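PDB 2VO8: Exo-alpha-sialidase from Clostridium perfringens, which hydrolyses terminal sialic acid linkages and carries a cohesin module that probably binds dockerin partners with high affinity to assemble toxin complexes. Local coordinates for residues L35-E49 with L112-G124. Residues are numbered along the deposited sequence; the frame is centred on the assembly and turned at random.
Sequences LNGDTEVYSAEYLFE and LGLTTALVGAGDG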
loop_
_atom_site.group_PDB
_atom_site.type_symbol
_atom_site.label_atom_id
_atom_site.label_comp_id
_atom_site.label_asym_id
_atom_site.label_seq_id
_atom_site.Cartn_x
_atom_site.Cartn_y
_atom_site.Cartn_z
ATOM N N LEU A 35 -2.526 9.041 -12.695
ATOM C CA LEU A 35 -1.286 8.861 -13.441
ATOM C C LEU A 35 -1.315 9.706 -14.732
ATOM O O LEU A 35 -2.392 9.882 -15.321
ATOM C CB LEU A 35 -1.052 7.390 -13.807
ATOM C CG LEU A 35 -0.194 6.617 -12.806
ATOM C CD1 LEU A 35 1.324 6.872 -13.033
ATOM C CD2 LEU A 35 -0.631 6.991 -11.352
ATOM N N ASN A 36 -0.139 10.203 -15.122
ATOM C CA ASN A 36 0.058 10.968 -16.355
ATOM C C ASN A 36 -0.397 10.105 -17.511
ATOM O O ASN A 36 -0.155 8.895 -17.503
ATOM C CB ASN A 36 1.539 11.355 -16.545
ATOM C CG ASN A 36 2.013 12.427 -15.565
ATOM O OD1 ASN A 36 1.207 13.057 -14.852
ATOM N ND2 ASN A 36 3.325 12.644 -15.529
ATOM N N GLY A 37 -1.055 10.710 -18.504
ATOM C CA GLY A 37 -1.668 9.929 -19.582
ATOM C C GLY A 37 -0.706 9.092 -20.415
ATOM O O GLY A 37 -1.066 8.018 -20.888
ATOM N N ASP A 38 0.520 9.592 -20.573
ATOM C CA ASP A 38 1.588 8.924 -21.322
ATOM C C ASP A 38 2.462 8.018 -20.464
ATOM O O ASP A 38 3.499 7.557 -20.936
ATOM C CB ASP A 38 2.517 9.975 -21.907
ATOM C CG ASP A 38 3.258 10.749 -20.835
ATOM O OD1 ASP A 38 4.478 10.972 -20.978
ATOM O OD2 ASP A 38 2.609 11.131 -19.832
ATOM N N THR A 39 2.127 7.822 -19.188
ATOM C CA THR A 39 2.919 6.912 -18.370
ATOM C C THR A 39 2.237 5.552 -18.443
ATOM O O THR A 39 1.071 5.433 -18.095
ATOM C CB THR A 39 3.117 7.435 -16.902
ATOM O OG1 THR A 39 4.105 8.477 -16.909
ATOM C CG2 THR A 39 3.604 6.306 -16.001
ATOM N N GLU A 40 2.949 4.562 -18.995
ATOM C CA GLU A 40 2.453 3.198 -19.127
ATOM C C GLU A 40 3.004 2.346 -17.990
ATOM O O GLU A 40 4.154 2.030 -18.011
ATOM C CB GLU A 40 2.925 2.602 -20.456
ATOM C CG GLU A 40 2.095 2.981 -21.648
ATOM C CD GLU A 40 2.309 2.031 -22.836
ATOM O OE1 GLU A 40 2.309 0.780 -22.649
ATOM O OE2 GLU A 40 2.468 2.538 -23.967
ATOM N N VAL A 41 2.181 1.977 -17.008
ATOM C CA VAL A 41 2.708 1.396 -15.772
ATOM C C VAL A 41 2.692 -0.137 -15.858
ATOM O O VAL A 41 1.688 -0.698 -16.197
ATOM C CB VAL A 41 1.895 1.860 -14.513
ATOM C CG1 VAL A 41 2.411 1.229 -13.267
ATOM C CG2 VAL A 41 1.969 3.369 -14.361
ATOM N N TYR A 42 3.814 -0.765 -15.545
ATOM C CA TYR A 42 3.887 -2.239 -15.490
ATOM C C TYR A 42 4.233 -2.784 -14.088
ATOM O O TYR A 42 4.149 -3.996 -13.821
ATOM C CB TYR A 42 4.783 -2.793 -16.606
ATOM C CG TYR A 42 4.100 -2.661 -17.969
ATOM C CD1 TYR A 42 3.186 -3.610 -18.380
ATOM C CD2 TYR A 42 4.324 -1.539 -18.807
ATOM C CE1 TYR A 42 2.538 -3.520 -19.616
ATOM C CE2 TYR A 42 3.686 -1.432 -20.020
ATOM C CZ TYR A 42 2.779 -2.436 -20.422
ATOM O OH TYR A 42 2.089 -2.409 -21.628
ATOM N N SER A 43 4.621 -1.913 -13.173
ATOM C CA SER A 43 4.995 -2.412 -11.836
ATOM C C SER A 43 4.859 -1.259 -10.883
ATOM O O SER A 43 4.938 -0.108 -11.322
ATOM C CB SER A 43 6.437 -2.933 -11.829
ATOM O OG SER A 43 7.381 -1.973 -12.230
ATOM N N ALA A 44 4.662 -1.553 -9.597
ATOM C CA ALA A 44 4.765 -0.489 -8.582
ATOM C C ALA A 44 5.593 -1.005 -7.403
ATOM O O ALA A 44 5.824 -2.232 -7.254
ATOM C CB ALA A 44 3.417 -0.002 -8.188
ATOM N N GLU A 45 6.042 -0.079 -6.562
ATOM C CA GLU A 45 6.765 -0.435 -5.346
ATOM C C GLU A 45 6.439 0.526 -4.209
ATOM O O GLU A 45 6.594 1.740 -4.346
ATOM C CB GLU A 45 8.273 -0.452 -5.605
ATOM C CG GLU A 45 9.119 -0.447 -4.342
ATOM C CD GLU A 45 10.602 -0.565 -4.635
ATOM O OE1 GLU A 45 10.966 -0.714 -5.819
ATOM O OE2 GLU A 45 11.404 -0.508 -3.678
ATOM N N TYR A 46 5.985 -0.023 -3.088
ATOM C CA TYR A 46 5.785 0.763 -1.876
ATOM C C TYR A 46 6.819 0.407 -0.812
ATOM O O TYR A 46 7.407 -0.673 -0.842
ATOM C CB TYR A 46 4.372 0.552 -1.327
ATOM C CG TYR A 46 3.280 0.768 -2.350
ATOM C CD1 TYR A 46 2.868 2.048 -2.695
ATOM C CD2 TYR A 46 2.661 -0.309 -2.970
ATOM C CE1 TYR A 46 1.870 2.250 -3.630
ATOM C CE2 TYR A 46 1.662 -0.118 -3.905
ATOM C CZ TYR A 46 1.270 1.163 -4.231
ATOM O OH TYR A 46 0.276 1.360 -5.162
ATOM N N LEU A 47 7.035 1.324 0.125
ATOM C CA LEU A 47 7.522 0.969 1.433
ATOM C C LEU A 47 6.379 1.382 2.350
ATOM O O LEU A 47 6.035 2.567 2.465
ATOM C CB LEU A 47 8.895 1.540 1.803
ATOM C CG LEU A 47 9.357 0.913 3.147
ATOM C CD1 LEU A 47 9.923 -0.493 3.028
ATOM C CD2 LEU A 47 10.289 1.844 3.937
ATOM N N PHE A 48 5.749 0.348 2.914
ATOM C CA PHE A 48 4.539 0.474 3.726
ATOM C C PHE A 48 4.967 0.521 5.187
ATOM O O PHE A 48 5.699 -0.339 5.627
ATOM C CB PHE A 48 3.610 -0.712 3.526
ATOM C CG PHE A 48 2.403 -0.700 4.448
ATOM C CD1 PHE A 48 1.287 0.071 4.169
ATOM C CD2 PHE A 48 2.399 -1.457 5.613
ATOM C CE1 PHE A 48 0.191 0.081 5.005
ATOM C CE2 PHE A 48 1.312 -1.466 6.420
ATOM C CZ PHE A 48 0.210 -0.723 6.144
ATOM N N GLU A 49 4.523 1.530 5.922
ATOM C CA GLU A 49 4.977 1.705 7.319
ATOM C C GLU A 49 3.794 1.706 8.253
ATOM O O GLU A 49 2.700 2.194 7.937
ATOM C CB GLU A 49 5.839 2.964 7.450
ATOM C CG GLU A 49 7.147 2.820 6.676
ATOM C CD GLU A 49 8.238 3.708 7.192
ATOM O OE1 GLU A 49 8.323 3.902 8.436
ATOM O OE2 GLU A 49 9.050 4.183 6.364
ATOM N N LEU A 112 -0.860 4.708 9.098
ATOM C CA LEU A 112 -0.455 3.777 8.063
ATOM C C LEU A 112 0.038 4.613 6.857
ATOM O O LEU A 112 -0.741 5.387 6.313
ATOM C CB LEU A 112 -1.616 2.898 7.694
ATOM C CG LEU A 112 -2.305 2.230 8.916
ATOM C CD1 LEU A 112 -3.532 1.511 8.501
ATOM C CD2 LEU A 112 -1.233 1.363 9.681
ATOM N N GLY A 113 1.328 4.503 6.572
ATOM C CA GLY A 113 2.041 5.357 5.615
ATOM C C GLY A 113 2.690 4.643 4.443
ATOM O O GLY A 113 3.087 3.495 4.528
ATOM N N LEU A 114 2.828 5.375 3.350
ATOM C CA LEU A 114 3.632 4.928 2.227
ATOM C C LEU A 114 4.780 5.918 2.122
ATOM O O LEU A 114 4.559 7.097 1.729
ATOM C CB LEU A 114 2.765 4.846 0.954
ATOM C CG LEU A 114 1.565 3.884 0.891
ATOM C CD1 LEU A 114 0.626 4.020 -0.379
ATOM C CD2 LEU A 114 1.999 2.370 0.980
ATOM N N THR A 115 5.982 5.485 2.500
ATOM C CA THR A 115 7.133 6.390 2.544
ATOM C C THR A 115 8.009 6.329 1.281
ATOM O O THR A 115 8.929 7.128 1.118
ATOM C CB THR A 115 7.996 6.133 3.797
ATOM O OG1 THR A 115 8.355 4.743 3.855
ATOM C CG2 THR A 115 7.237 6.494 5.046
ATOM N N THR A 116 7.719 5.327 0.452
ATOM C CA THR A 116 8.273 5.115 -0.900
ATOM C C THR A 116 7.084 4.664 -1.740
ATOM O O THR A 116 6.217 3.840 -1.288
ATOM C CB THR A 116 9.406 4.074 -0.892
ATOM O OG1 THR A 116 10.538 4.568 -0.150
ATOM C CG2 THR A 116 9.866 3.633 -2.340
ATOM N N ALA A 117 6.982 5.235 -2.951
ATOM C CA ALA A 117 5.905 4.884 -3.890
ATOM C C ALA A 117 6.415 5.228 -5.288
ATOM O O ALA A 117 6.708 6.379 -5.570
ATOM C CB ALA A 117 4.651 5.620 -3.578
ATOM N N LEU A 118 6.605 4.194 -6.094
ATOM C CA LEU A 118 7.309 4.317 -7.402
ATOM C C LEU A 118 6.540 3.455 -8.378
ATOM O O LEU A 118 5.900 2.462 -7.946
ATOM C CB LEU A 118 8.717 3.754 -7.322
ATOM C CG LEU A 118 9.764 4.059 -6.259
ATOM C CD1 LEU A 118 10.812 2.996 -6.319
ATOM C CD2 LEU A 118 10.380 5.449 -6.473
ATOM N N VAL A 119 6.637 3.786 -9.672
ATOM C CA VAL A 119 6.130 2.910 -10.743
ATOM C C VAL A 119 7.231 2.652 -11.775
ATOM O O VAL A 119 8.080 3.513 -12.025
ATOM C CB VAL A 119 4.819 3.420 -11.450
ATOM C CG1 VAL A 119 3.582 3.392 -10.510
ATOM C CG2 VAL A 119 5.012 4.817 -12.045
ATOM N N GLY A 120 7.255 1.420 -12.308
ATOM C CA GLY A 120 8.080 1.056 -13.448
ATOM C C GLY A 120 7.169 1.170 -14.635
ATOM O O GLY A 120 6.001 0.735 -14.585
ATOM N N ALA A 121 7.698 1.751 -15.703
ATOM C CA ALA A 121 6.886 2.152 -16.834
ATOM C C ALA A 121 7.445 1.556 -18.114
ATOM O O ALA A 121 8.499 0.920 -18.118
ATOM C CB ALA A 121 6.830 3.670 -16.934
ATOM N N GLY A 122 6.720 1.773 -19.200
ATOM C CA GLY A 122 7.081 1.236 -20.537
ATOM C C GLY A 122 8.249 1.905 -21.252
ATOM O O GLY A 122 8.638 1.505 -22.356
ATOM N N ASP A 123 8.812 2.925 -20.632
ATOM C CA ASP A 123 10.080 3.486 -21.064
ATOM C C ASP A 123 11.272 2.767 -20.452
ATOM O O ASP A 123 12.428 3.154 -20.686
ATOM C CB ASP A 123 10.121 5.004 -20.786
ATOM C CG ASP A 123 10.128 5.369 -19.287
ATOM O OD1 ASP A 123 9.887 4.510 -18.407
ATOM O OD2 ASP A 123 10.372 6.558 -18.992
ATOM N N GLY A 124 11.007 1.737 -19.647
ATOM C CA GLY A 124 12.063 0.969 -18.995
ATOM C C GLY A 124 12.627 1.638 -17.743
ATOM O O GLY A 124 13.618 1.181 -17.188
#
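Y46 and L114 meet on the buried face of an antiparallel strand pair in the cohesin beta-sandwich, where strand 41-49 runs beside strand 107-121. Both leucine methyls touch the tyrosine: L114 CD2 lies 3.8 Å from Y46 CB, and L114 CD1 approaches the Y46 ring obliquely. The same L114 CD2 sits in the plane of the F48 ring at its edge, 4.0 Å from F48 CD1, so one leucine branch is shared by two aromatics. Farther along this face V41 and V119 cross at about a right angle, CG1 to CG1 at 3.7 Å, and A44 CB touches V119 CG1 at 4.1 Å. L96, V99 and L101 of strand 95-103 cover A44, Y46 and F48 from across the sandwich, which places this side in the core.

Two irregularities interrupt the regular pairing. Y42 and S43 both face G120, a classic beta bulge: Y42 N donates a nearly straight bond to G120 O (2.8 Å, 167° at H), whereas the bond from S43 N is weak. Around T115 the chain turns a corner; T115 N bonds L47 O, yet the buried T116 N finds no partner in the model.

The other face, carrying S43, E45, L47 and E49, is partly exposed, and its contacts mix polar with apolar groups. There E45 and L118 lie side by side, the extended glutamate bringing OE1 to 3.7 Å from L118 CD1 without a polar bond. L47 CB rests against T116 CB at the same distance. With its OG1 between the backbone N and the carbonyl carbon (chi1 54°), exposed T115 donates from that hydroxyl to E49 OE2 at 2.7 Å, meeting the carboxylate on its anti side, 24° out of plane.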